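Local coordinates for beta-lactamase Mb2281c (Mycobacterium bovis, PDB 3I7J), which is probably a serine beta-lactamase-type hydrolase that may act on beta-lactam-like substrates, though its own substrate is not established, at residues 4-9 against 261-266; 44-49 against 136-141; 109-112 against 118-121. All coordinates share one frame; numbering follows the deposited sequence.

Contact 1 joins the segment just after the N terminus, 4-9, to helix 256-271 near the C terminus, closing a loop that holds nearly the whole chain and bringing both ends together against the large antiparallel sheet. Within that loop, contact 2 ties helix 42-56 to the short strand 137-138. Contact 3 lies deeper still, between those two segments, where helix 101-115 turns into helix 119-131. The three loops therefore sit one within another and none cross. Contacts 2 and 3 adjoin, their centres about 9 Å apart, and share packing around F119. Contact 1 stands apart, its centre about 37 Å from that of contact 3 across the molecule.

Contact 1: 4-9 against 261-266; sequences LEVLGG and PAISDA
I263 reaches out from its helix to L4, V6 and L7 of the 3-10 segment 4-9, and all three touch it through methyl groups. Its CB already points at the segment and lies 4.3 Å from V6 CG1. CG1 comes next, anti to the backbone N (chi1 -171°), and passes 3.9 Å from that same V6 CG1. The chain then runs on extended (chi2 174°), carrying CD1 in among the three partners. There V6 CG1 sits 3.8 Å from I263 CD1, and L4 CD2 lies at a looser 4.1 Å from the same methyl. L7 CD1 comes to 3.3 Å of I263 CD1, tighter than normal van der Waals contact, though the local model of L7 is doubtful. In the beta-lactamase fold the N-terminal segment and the C-terminal helix cover the same face of the central antiparallel sheet, and this pairing belongs to that layer. L4 and L7 both rest on strands 15-21 and 24-29, and L4 also meets L244 of strand 242-248. S264, next to I263, touches L244 too, and its OG is hydrogen-bonded to W235 NE1 on the neighbouring strand. L4 points its CB away from the helix, and its branch end bends back to bring CD2 to the isoleucine. V6 instead aims its CB directly at the helix; exposed to solvent, it forms the outer border of the patch, whereas L4 and L7 are buried. I263 is further covered by W10, just beyond the 3-10 turn.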
# COMPACT_ATOMS: atom_id res chain seq x y z
N LEU A 4 3.50 -6.33 20.12
CA LEU A 4 2.22 -6.70 19.52
C LEU A 4 1.15 -7.09 20.54
O LEU A 4 -0.03 -7.15 20.20
CB LEU A 4 2.41 -7.85 18.52
CG LEU A 4 3.36 -7.61 17.34
CD1 LEU A 4 3.28 -8.80 16.41
CD2 LEU A 4 2.98 -6.33 16.59
N GLU A 5 1.54 -7.34 21.78
CA GLU A 5 0.57 -7.73 22.79
C GLU A 5 -0.41 -6.61 23.09
O GLU A 5 -1.54 -6.86 23.52
CB GLU A 5 1.29 -8.16 24.06
CG GLU A 5 2.15 -9.39 23.86
CD GLU A 5 2.86 -9.81 25.14
OE1 GLU A 5 2.16 -10.05 26.14
OE2 GLU A 5 4.10 -9.91 25.12
N VAL A 6 -0.01 -5.37 22.83
CA VAL A 6 -0.90 -4.24 23.09
C VAL A 6 -2.21 -4.40 22.32
O VAL A 6 -3.19 -3.73 22.62
CB VAL A 6 -0.25 -2.91 22.67
CG1 VAL A 6 -0.15 -2.83 21.14
CG2 VAL A 6 -1.06 -1.74 23.22
N LEU A 7 -2.23 -5.28 21.33
CA LEU A 7 -3.44 -5.50 20.54
C LEU A 7 -4.58 -6.04 21.39
O LEU A 7 -5.75 -5.76 21.13
CB LEU A 7 -3.15 -6.46 19.38
CG LEU A 7 -3.09 -5.88 17.97
CD1 LEU A 7 -1.99 -4.84 17.86
CD2 LEU A 7 -2.85 -7.00 16.97
N GLY A 8 -4.24 -6.83 22.40
CA GLY A 8 -5.25 -7.40 23.27
C GLY A 8 -6.06 -6.35 24.00
O GLY A 8 -7.19 -6.60 24.41
N GLY A 9 -5.50 -5.15 24.14
CA GLY A 9 -6.20 -4.09 24.83
C GLY A 9 -6.84 -3.10 23.88
O GLY A 9 -7.40 -2.09 24.31
N PRO A 261 0.39 4.85 15.86
CA PRO A 261 1.76 5.37 15.98
C PRO A 261 2.49 4.73 17.17
O PRO A 261 3.68 4.44 17.10
CB PRO A 261 1.53 6.87 16.18
CG PRO A 261 0.24 7.12 15.45
CD PRO A 261 -0.60 5.95 15.88
N ALA A 262 1.76 4.51 18.26
CA ALA A 262 2.33 3.92 19.46
C ALA A 262 2.84 2.51 19.24
O ALA A 262 3.94 2.17 19.68
CB ALA A 262 1.30 3.93 20.59
N ILE A 263 2.07 1.67 18.55
CA ILE A 263 2.52 0.30 18.33
C ILE A 263 3.69 0.29 17.34
O ILE A 263 4.56 -0.57 17.40
CB ILE A 263 1.38 -0.62 17.83
CG1 ILE A 263 1.86 -2.07 17.84
CG2 ILE A 263 0.93 -0.20 16.43
CD1 ILE A 263 0.76 -3.06 17.50
N SER A 264 3.71 1.28 16.45
CA SER A 264 4.78 1.38 15.47
C SER A 264 6.11 1.69 16.15
O SER A 264 7.12 1.04 15.87
CB SER A 264 4.45 2.47 14.44
OG SER A 264 3.34 2.08 13.65
N ASP A 265 6.11 2.67 17.05
CA ASP A 265 7.35 3.02 17.73
C ASP A 265 7.75 1.93 18.71
O ASP A 265 8.95 1.72 18.95
CB ASP A 265 7.21 4.37 18.44
CG ASP A 265 7.05 5.53 17.46
OD1 ASP A 265 7.72 5.50 16.41
OD2 ASP A 265 6.28 6.46 17.75
N ALA A 266 6.77 1.22 19.25
CA ALA A 266 7.05 0.12 20.17
C ALA A 266 7.75 -0.98 19.38
O ALA A 266 8.74 -1.56 19.83
CB ALA A 266 5.75 -0.41 20.79

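Contact 2: 44-49 against 136-141; sequences PLVARA and TRLDGG
L45 and T136 meet tip to tip, methyl to methyl, and V46 and L138 form a second apolar pair beside them. L45 CD1 stands 3.9 Å from T136 CG2; the threonine brings this methyl forward by setting CG2 anti to its backbone N. V46 CG2 and L138 CD2 lie further apart, at 4.3 Å. All four residues are buried, with F119 of helix 119-131 packed against both V46 and L138, and F159 of helix 153-164 touching L45.

The polar bonds do not join the two segments. T136 OG1 is hydrogen-bonded to D155 OD2 and S151 OG, which satisfies the buried hydroxyl while the methyl CG2 meets L45. R137 forms a salt bridge with D139, its NE and NH2 both making weak hydrogen bonds to D139 OD1, NE at 3.3 Å. The R137 backbone is hydrogen-bonded to T150, joining strand 137-138 to strand 149-151.

The weakly bonded strand 137-138 is an outer strand of a small three-stranded sheet, and L138, with T136 just before it, meets helix 42-56. This helix carries K43, with S40 just before its start, consistent with the SxxK motif of serine beta-lactamases and penicillin-binding proteins.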
# COMPACT_ATOMS: atom_id res chain seq x y z
N PRO A 44 -1.31 -1.35 -2.43
CA PRO A 44 0.07 -1.83 -2.59
C PRO A 44 0.13 -3.12 -3.41
O PRO A 44 1.09 -3.35 -4.15
CB PRO A 44 0.54 -2.03 -1.14
CG PRO A 44 -0.28 -1.00 -0.39
CD PRO A 44 -1.65 -1.18 -1.01
N LEU A 45 -0.90 -3.95 -3.29
CA LEU A 45 -0.94 -5.21 -4.03
C LEU A 45 -1.13 -4.92 -5.52
O LEU A 45 -0.43 -5.49 -6.37
CB LEU A 45 -2.09 -6.09 -3.52
CG LEU A 45 -2.03 -6.56 -2.06
CD1 LEU A 45 -3.28 -7.36 -1.74
CD2 LEU A 45 -0.78 -7.43 -1.84
N VAL A 46 -2.07 -4.04 -5.84
CA VAL A 46 -2.34 -3.69 -7.22
C VAL A 46 -1.13 -2.96 -7.80
O VAL A 46 -0.76 -3.18 -8.96
CB VAL A 46 -3.60 -2.79 -7.33
CG1 VAL A 46 -3.78 -2.30 -8.77
CG2 VAL A 46 -4.83 -3.57 -6.89
N ALA A 47 -0.52 -2.09 -7.00
CA ALA A 47 0.65 -1.34 -7.45
C ALA A 47 1.79 -2.30 -7.81
O ALA A 47 2.48 -2.10 -8.81
CB ALA A 47 1.11 -0.39 -6.36
N ARG A 48 1.99 -3.33 -6.99
CA ARG A 48 3.07 -4.27 -7.26
C ARG A 48 2.76 -5.05 -8.54
O ARG A 48 3.67 -5.40 -9.30
CB ARG A 48 3.25 -5.24 -6.10
CG ARG A 48 4.54 -6.03 -6.17
CD ARG A 48 5.74 -5.10 -6.15
NE ARG A 48 6.82 -5.62 -5.32
CZ ARG A 48 7.82 -4.87 -4.88
NH1 ARG A 48 8.77 -5.40 -4.14
NH2 ARG A 48 7.85 -3.57 -5.17
N ALA A 49 1.48 -5.31 -8.77
CA ALA A 49 1.05 -6.02 -9.97
C ALA A 49 1.33 -5.13 -11.19
O ALA A 49 1.78 -5.62 -12.24
CB ALA A 49 -0.43 -6.35 -9.89
N THR A 136 -5.28 -14.67 -0.61
CA THR A 136 -5.39 -13.27 -0.99
C THR A 136 -6.12 -13.19 -2.32
O THR A 136 -5.78 -13.90 -3.27
CB THR A 136 -4.01 -12.61 -1.18
OG1 THR A 136 -3.31 -12.60 0.07
CG2 THR A 136 -4.17 -11.19 -1.68
N ARG A 137 -7.13 -12.34 -2.41
CA ARG A 137 -7.85 -12.22 -3.66
C ARG A 137 -8.52 -10.87 -3.85
O ARG A 137 -8.77 -10.14 -2.89
CB ARG A 137 -8.89 -13.33 -3.78
CG ARG A 137 -9.95 -13.32 -2.70
CD ARG A 137 -10.81 -14.57 -2.80
NE ARG A 137 -11.28 -14.78 -4.16
CZ ARG A 137 -11.95 -15.86 -4.57
NH1 ARG A 137 -12.23 -16.83 -3.71
NH2 ARG A 137 -12.33 -15.97 -5.84
N LEU A 138 -8.78 -10.55 -5.11
CA LEU A 138 -9.42 -9.30 -5.48
C LEU A 138 -10.58 -9.62 -6.42
O LEU A 138 -10.36 -9.95 -7.59
CB LEU A 138 -8.42 -8.38 -6.18
CG LEU A 138 -9.01 -7.13 -6.84
CD1 LEU A 138 -9.49 -6.17 -5.77
CD2 LEU A 138 -7.95 -6.46 -7.72
N ASP A 139 -11.80 -9.56 -5.90
CA ASP A 139 -12.98 -9.82 -6.70
C ASP A 139 -13.63 -8.48 -7.02
O ASP A 139 -13.50 -7.53 -6.25
CB ASP A 139 -13.99 -10.67 -5.92
CG ASP A 139 -13.40 -11.96 -5.41
OD1 ASP A 139 -12.81 -12.71 -6.22
OD2 ASP A 139 -13.52 -12.23 -4.20
N GLY A 140 -14.32 -8.40 -8.15
CA GLY A 140 -14.98 -7.15 -8.50
C GLY A 140 -14.39 -6.49 -9.71
O GLY A 140 -14.95 -5.52 -10.23
N GLY A 141 -13.25 -6.99 -10.17
CA GLY A 141 -12.61 -6.42 -11.34
C GLY A 141 -11.94 -5.09 -11.07
O GLY A 141 -11.84 -4.66 -9.92

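Contact 3: 109-112 against 118-121; sequences ESVQ and EFGR
V111 and Q112 of helix 101-115 pack against E118 and F119 at the start of helix 119-131, a local helix-to-helix contact across the short turn that joins the two. The approach is close: the CA atoms of Q112 and F119 are 5.1 Å apart. V111 meets the phenylalanine at the rim of its ring, near the ring plane, with V111 CB 4.1 Å from F119 CE1. F119 holds its ring there with CG anti to the backbone N (chi1 -166°). V111 also touches A53 of helix 42-56. Q112 stretches an extended chain to the backbone at the start of helix 119-131: its CG is 3.7 Å from F119 N and 3.9 Å from E118 CA. The end of the side chain comes close to the same backbone, with the orientation of its amide doubtful, and Q112 also touches P142.

The CB of E118 is directed away from helix 101-115 overall, though it still borders Q112, and the carboxylate folds back over its own helix start. A bend at chi2 (-88°) brings both oxygens to backbone N-H groups: G120 N gives to E118 OE1 at 3.0 Å, and R121 N to E118 OE2 at 2.8 Å. Each donor meets its oxygen from above the carboxylate plane, not within it. Negative charge at this end would be expected to suit the helix dipole. R121 NE forms a salt bridge with E125 one turn further on. E118 is thus the N-cap residue of helix 119-131, its carboxylate capping the N-H groups of G120 and R121, in a setting consistent with the helical region of a serine beta-lactamase-type fold.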
# COMPACT_ATOMS: atom_id res chain seq x y z
N GLU A 109 -7.53 -1.39 -15.41
CA GLU A 109 -8.12 -1.55 -16.74
C GLU A 109 -7.05 -1.58 -17.83
O GLU A 109 -7.15 -2.34 -18.78
CB GLU A 109 -9.11 -0.42 -17.03
CG GLU A 109 -10.41 -0.56 -16.27
CD GLU A 109 -11.35 0.61 -16.44
OE1 GLU A 109 -10.93 1.67 -16.95
OE2 GLU A 109 -12.53 0.47 -16.05
N SER A 110 -6.04 -0.73 -17.69
CA SER A 110 -4.96 -0.68 -18.67
C SER A 110 -4.18 -1.99 -18.66
O SER A 110 -3.95 -2.59 -19.72
CB SER A 110 -4.02 0.49 -18.39
OG SER A 110 -4.72 1.73 -18.50
N VAL A 111 -3.76 -2.43 -17.48
CA VAL A 111 -3.00 -3.67 -17.36
C VAL A 111 -3.82 -4.83 -17.93
O VAL A 111 -3.30 -5.67 -18.66
CB VAL A 111 -2.64 -3.97 -15.86
CG1 VAL A 111 -1.95 -5.31 -15.74
CG2 VAL A 111 -1.74 -2.86 -15.32
N GLN A 112 -5.11 -4.85 -17.62
CA GLN A 112 -6.02 -5.89 -18.09
C GLN A 112 -6.12 -5.92 -19.62
O GLN A 112 -5.99 -6.98 -20.23
CB GLN A 112 -7.41 -5.66 -17.50
CG GLN A 112 -8.41 -6.76 -17.79
CD GLN A 112 -9.73 -6.56 -17.06
OE1 GLN A 112 -10.59 -5.82 -17.52
NE2 GLN A 112 -9.87 -7.19 -15.91
N GLU A 118 -7.63 -10.98 -17.17
CA GLU A 118 -8.54 -10.33 -16.23
C GLU A 118 -7.69 -9.86 -15.05
O GLU A 118 -6.91 -10.63 -14.49
CB GLU A 118 -9.63 -11.30 -15.79
CG GLU A 118 -10.73 -10.65 -14.95
CD GLU A 118 -10.39 -10.65 -13.49
OE1 GLU A 118 -10.81 -9.72 -12.77
OE2 GLU A 118 -9.71 -11.61 -13.05
N PHE A 119 -7.84 -8.59 -14.67
CA PHE A 119 -7.01 -8.06 -13.60
C PHE A 119 -6.91 -8.86 -12.31
O PHE A 119 -5.82 -9.00 -11.76
CB PHE A 119 -7.37 -6.61 -13.25
CG PHE A 119 -6.33 -5.95 -12.40
CD1 PHE A 119 -5.09 -5.62 -12.95
CD2 PHE A 119 -6.53 -5.75 -11.04
CE1 PHE A 119 -4.07 -5.12 -12.14
CE2 PHE A 119 -5.52 -5.26 -10.23
CZ PHE A 119 -4.29 -4.94 -10.79
N GLY A 120 -8.03 -9.36 -11.81
CA GLY A 120 -7.98 -10.14 -10.59
C GLY A 120 -7.05 -11.33 -10.79
O GLY A 120 -6.25 -11.66 -9.92
N ARG A 121 -7.17 -11.98 -11.94
CA ARG A 121 -6.34 -13.13 -12.25
C ARG A 121 -4.91 -12.70 -12.51
O ARG A 121 -3.98 -13.43 -12.20
CB ARG A 121 -6.90 -13.86 -13.48
CG ARG A 121 -6.02 -14.99 -13.99
CD ARG A 121 -6.61 -15.57 -15.26
NE ARG A 121 -5.77 -16.61 -15.84
CZ ARG A 121 -6.09 -17.31 -16.93
NH1 ARG A 121 -7.24 -17.07 -17.56
NH2 ARG A 121 -5.28 -18.25 -17.38